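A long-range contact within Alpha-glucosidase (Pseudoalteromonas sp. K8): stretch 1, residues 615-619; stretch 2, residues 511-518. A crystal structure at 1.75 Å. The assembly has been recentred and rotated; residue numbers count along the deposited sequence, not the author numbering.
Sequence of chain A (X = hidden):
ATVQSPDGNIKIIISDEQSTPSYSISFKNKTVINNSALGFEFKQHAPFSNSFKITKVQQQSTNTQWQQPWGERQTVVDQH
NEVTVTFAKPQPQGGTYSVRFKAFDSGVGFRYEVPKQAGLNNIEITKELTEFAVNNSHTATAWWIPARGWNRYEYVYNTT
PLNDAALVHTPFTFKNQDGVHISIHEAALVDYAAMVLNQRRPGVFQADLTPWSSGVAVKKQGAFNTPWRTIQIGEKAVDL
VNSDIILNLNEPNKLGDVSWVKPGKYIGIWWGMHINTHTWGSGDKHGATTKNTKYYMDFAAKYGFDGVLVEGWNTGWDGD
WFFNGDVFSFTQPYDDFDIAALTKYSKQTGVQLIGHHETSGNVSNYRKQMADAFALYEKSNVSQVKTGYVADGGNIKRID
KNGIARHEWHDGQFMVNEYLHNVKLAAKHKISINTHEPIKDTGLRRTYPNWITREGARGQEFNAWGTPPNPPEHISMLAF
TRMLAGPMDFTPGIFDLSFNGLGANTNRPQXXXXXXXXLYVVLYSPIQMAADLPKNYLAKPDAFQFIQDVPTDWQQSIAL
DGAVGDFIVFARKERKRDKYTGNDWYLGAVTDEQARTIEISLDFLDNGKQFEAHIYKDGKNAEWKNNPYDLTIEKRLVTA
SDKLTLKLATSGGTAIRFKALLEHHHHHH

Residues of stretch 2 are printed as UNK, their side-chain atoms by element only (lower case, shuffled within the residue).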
# COMPACT_ATOMS: atom_id res chain seq x y z
N ILE A 615 -16.27 -6.96 -22.31
CA ILE A 615 -15.19 -7.86 -21.92
C ILE A 615 -13.95 -7.53 -22.74
O ILE A 615 -13.99 -7.56 -23.97
CB ILE A 615 -15.59 -9.33 -22.12
CG1 ILE A 615 -16.81 -9.69 -21.27
CG2 ILE A 615 -14.41 -10.25 -21.83
CD1 ILE A 615 -17.47 -10.98 -21.69
N TYR A 616 -12.85 -7.20 -22.06
CA TYR A 616 -11.56 -6.93 -22.70
C TYR A 616 -10.63 -8.06 -22.29
O TYR A 616 -10.25 -8.16 -21.12
CB TYR A 616 -10.99 -5.58 -22.26
CG TYR A 616 -11.87 -4.37 -22.55
CD1 TYR A 616 -13.00 -4.10 -21.77
CD2 TYR A 616 -11.54 -3.48 -23.57
CE1 TYR A 616 -13.79 -2.99 -22.03
CE2 TYR A 616 -12.32 -2.36 -23.83
CZ TYR A 616 -13.45 -2.12 -23.06
OH TYR A 616 -14.21 -1.01 -23.32
N LYS A 617 -10.27 -8.93 -23.23
CA LYS A 617 -9.53 -10.13 -22.88
C LYS A 617 -8.43 -10.39 -23.90
O LYS A 617 -8.40 -9.82 -24.99
CB LYS A 617 -10.45 -11.35 -22.80
CG LYS A 617 -11.25 -11.59 -24.08
CD LYS A 617 -12.05 -12.88 -23.98
CE LYS A 617 -13.24 -12.86 -24.91
NZ LYS A 617 -13.86 -14.20 -25.03
N ASP A 618 -7.51 -11.28 -23.50
CA ASP A 618 -6.44 -11.70 -24.39
C ASP A 618 -7.02 -12.33 -25.64
O ASP A 618 -7.94 -13.15 -25.57
CB ASP A 618 -5.53 -12.70 -23.68
CG ASP A 618 -4.76 -12.08 -22.54
OD1 ASP A 618 -4.81 -12.62 -21.41
OD2 ASP A 618 -4.11 -11.04 -22.76
N GLY A 619 -6.47 -11.95 -26.79
CA GLY A 619 -6.82 -12.63 -28.02
C GLY A 619 -6.42 -14.09 -28.00
O GLY A 619 -5.61 -14.54 -27.20
N UNK A 511 3.97 -8.31 -19.76
CA UNK A 511 2.54 -8.59 -19.68
C UNK A 511 1.93 -8.44 -21.06
O UNK A 511 2.56 -7.93 -21.99
o UNK A 511 1.49 -6.41 -19.37
c UNK A 511 2.60 -7.36 -17.44
c UNK A 511 1.79 -7.65 -18.71
N UNK A 512 0.68 -8.88 -21.19
CA UNK A 512 -0.13 -8.57 -22.36
C UNK A 512 -0.82 -7.23 -22.16
O UNK A 512 -0.81 -6.64 -21.08
o UNK A 512 -2.14 -9.65 -21.55
c UNK A 512 -1.18 -9.66 -22.62
c UNK A 512 -0.54 -11.04 -22.74
N UNK A 513 -1.45 -6.75 -23.24
CA UNK A 513 -2.20 -5.51 -23.19
C UNK A 513 -3.41 -5.63 -22.27
O UNK A 513 -3.68 -4.73 -21.47
c UNK A 513 -2.70 -2.64 -24.30
c UNK A 513 -3.47 -3.85 -24.78
c UNK A 513 -3.82 -3.70 -26.26
c UNK A 513 -2.64 -5.12 -24.60
N UNK A 514 -4.15 -6.73 -22.37
CA UNK A 514 -5.32 -6.90 -21.52
C UNK A 514 -4.94 -6.93 -20.04
O UNK A 514 -5.70 -6.46 -19.19
c UNK A 514 -6.08 -8.17 -21.91
N UNK A 515 -3.75 -7.45 -19.71
CA UNK A 515 -3.33 -7.43 -18.31
C UNK A 515 -3.16 -6.00 -17.81
O UNK A 515 -3.47 -5.69 -16.65
c UNK A 515 -2.04 -8.24 -18.13
c UNK A 515 0.20 -9.27 -15.15
c UNK A 515 -1.47 -8.19 -16.71
c UNK A 515 -0.57 -9.39 -16.46
n UNK A 515 1.18 -10.40 -15.04
N UNK A 516 -2.68 -5.10 -18.68
CA UNK A 516 -2.56 -3.70 -18.29
C UNK A 516 -3.93 -3.10 -17.96
O UNK A 516 -4.04 -2.28 -17.05
c UNK A 516 -0.41 -3.20 -19.59
o UNK A 516 0.32 -1.78 -17.80
n UNK A 516 1.17 -3.87 -17.87
c UNK A 516 -1.89 -2.89 -19.40
c UNK A 516 0.40 -2.89 -18.35
N UNK A 517 -4.97 -3.51 -18.69
CA UNK A 517 -6.32 -3.03 -18.37
C UNK A 517 -6.82 -3.61 -17.06
O UNK A 517 -7.44 -2.91 -16.25
c UNK A 517 -7.94 -3.30 -21.91
c UNK A 517 -6.94 -2.81 -20.88
c UNK A 517 -7.28 -3.38 -19.51
c UNK A 517 -6.92 -1.29 -20.81
N UNK A 518 -6.56 -4.90 -16.84
CA UNK A 518 -7.03 -5.57 -15.62
C UNK A 518 -6.49 -4.90 -14.36
O UNK A 518 -7.14 -4.95 -13.31
c UNK A 518 -6.63 -7.04 -15.66
O HOH W 1 -3.95 -8.84 -24.51

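Position 511 carries three side-chain atoms, a carbon bearing one oxygen and one carbon, and lies beyond reach of stretch 1. A beta-branched carbon with one hydroxyl and one methyl identifies Thr511. Its OG1 donates to the backbone O of the next residue, 512.

Position 512 repeats this pattern of one carbon with an oxygen and a carbon attached, but here the oxygen sits 2.7 Å from OD2 of Asp618. The atoms define Thr512. Its OG1 donates to that carboxylate oxygen and, at the N-cap position, accepts a hydrogen bond from the backbone N of 515, so a single hydroxyl both caps the helix and ties it to the strand.

Position 513, where the helix begins, has four carbons forked at the second. This is Leu513, whose CA-to-CB bond points sideways and whose side chain makes no contact with stretch 1.

At position 514 a single carbon is present, directed toward the strand. The CB at 514 lies 3.6 Å from Asp618 OD2 and 3.8 Å from Lys617 C. One carbon means Ala514, and its small size accompanies a close approach: the CA atoms of Ala514 and Lys617 are 5.5 Å apart.

Position 515 shows four carbons in a row ending in nitrogen, the extended chain of Lys515. Its end leads away from stretch 1, and its NZ is hydrogen-bonded elsewhere in the structure.

Position 516 has three carbons, the third bearing one oxygen and one nitrogen: an amide, hence Gln516. It is out of reach of the strand, but Gln516 NE2 donates to Thr511 OG1 at 3.0 Å.

Position 517 again has four carbons forked at the second, one terminal carbon of which lies 3.8 Å from CB of Tyr616. The fork identifies Leu517, and the contacting atom is CD1, which meets the tyrosine ring obliquely.

Position 518 has one side-chain carbon, pointing sideways and free of contact. It is Ala518, and the backbone N of Ala518 donates to Ala514 O at 2.9 Å.

The contact therefore combines a polar end with an apolar one. Around the helix start, Asp618 OD2 accepts from Thr512 OG1 and also lies 2.8 Å from the oxygen of a water, which accepts from Ala514 N at 3.0 Å. The carboxylate thus reaches the cap directly and the backbone amide of Ala514 through a water. One turn beyond Ala514, Leu517 packs on Tyr616, while Ala514 lies against the intervening strand backbone.

Stretch 2 (511-518) TTLAKQLA
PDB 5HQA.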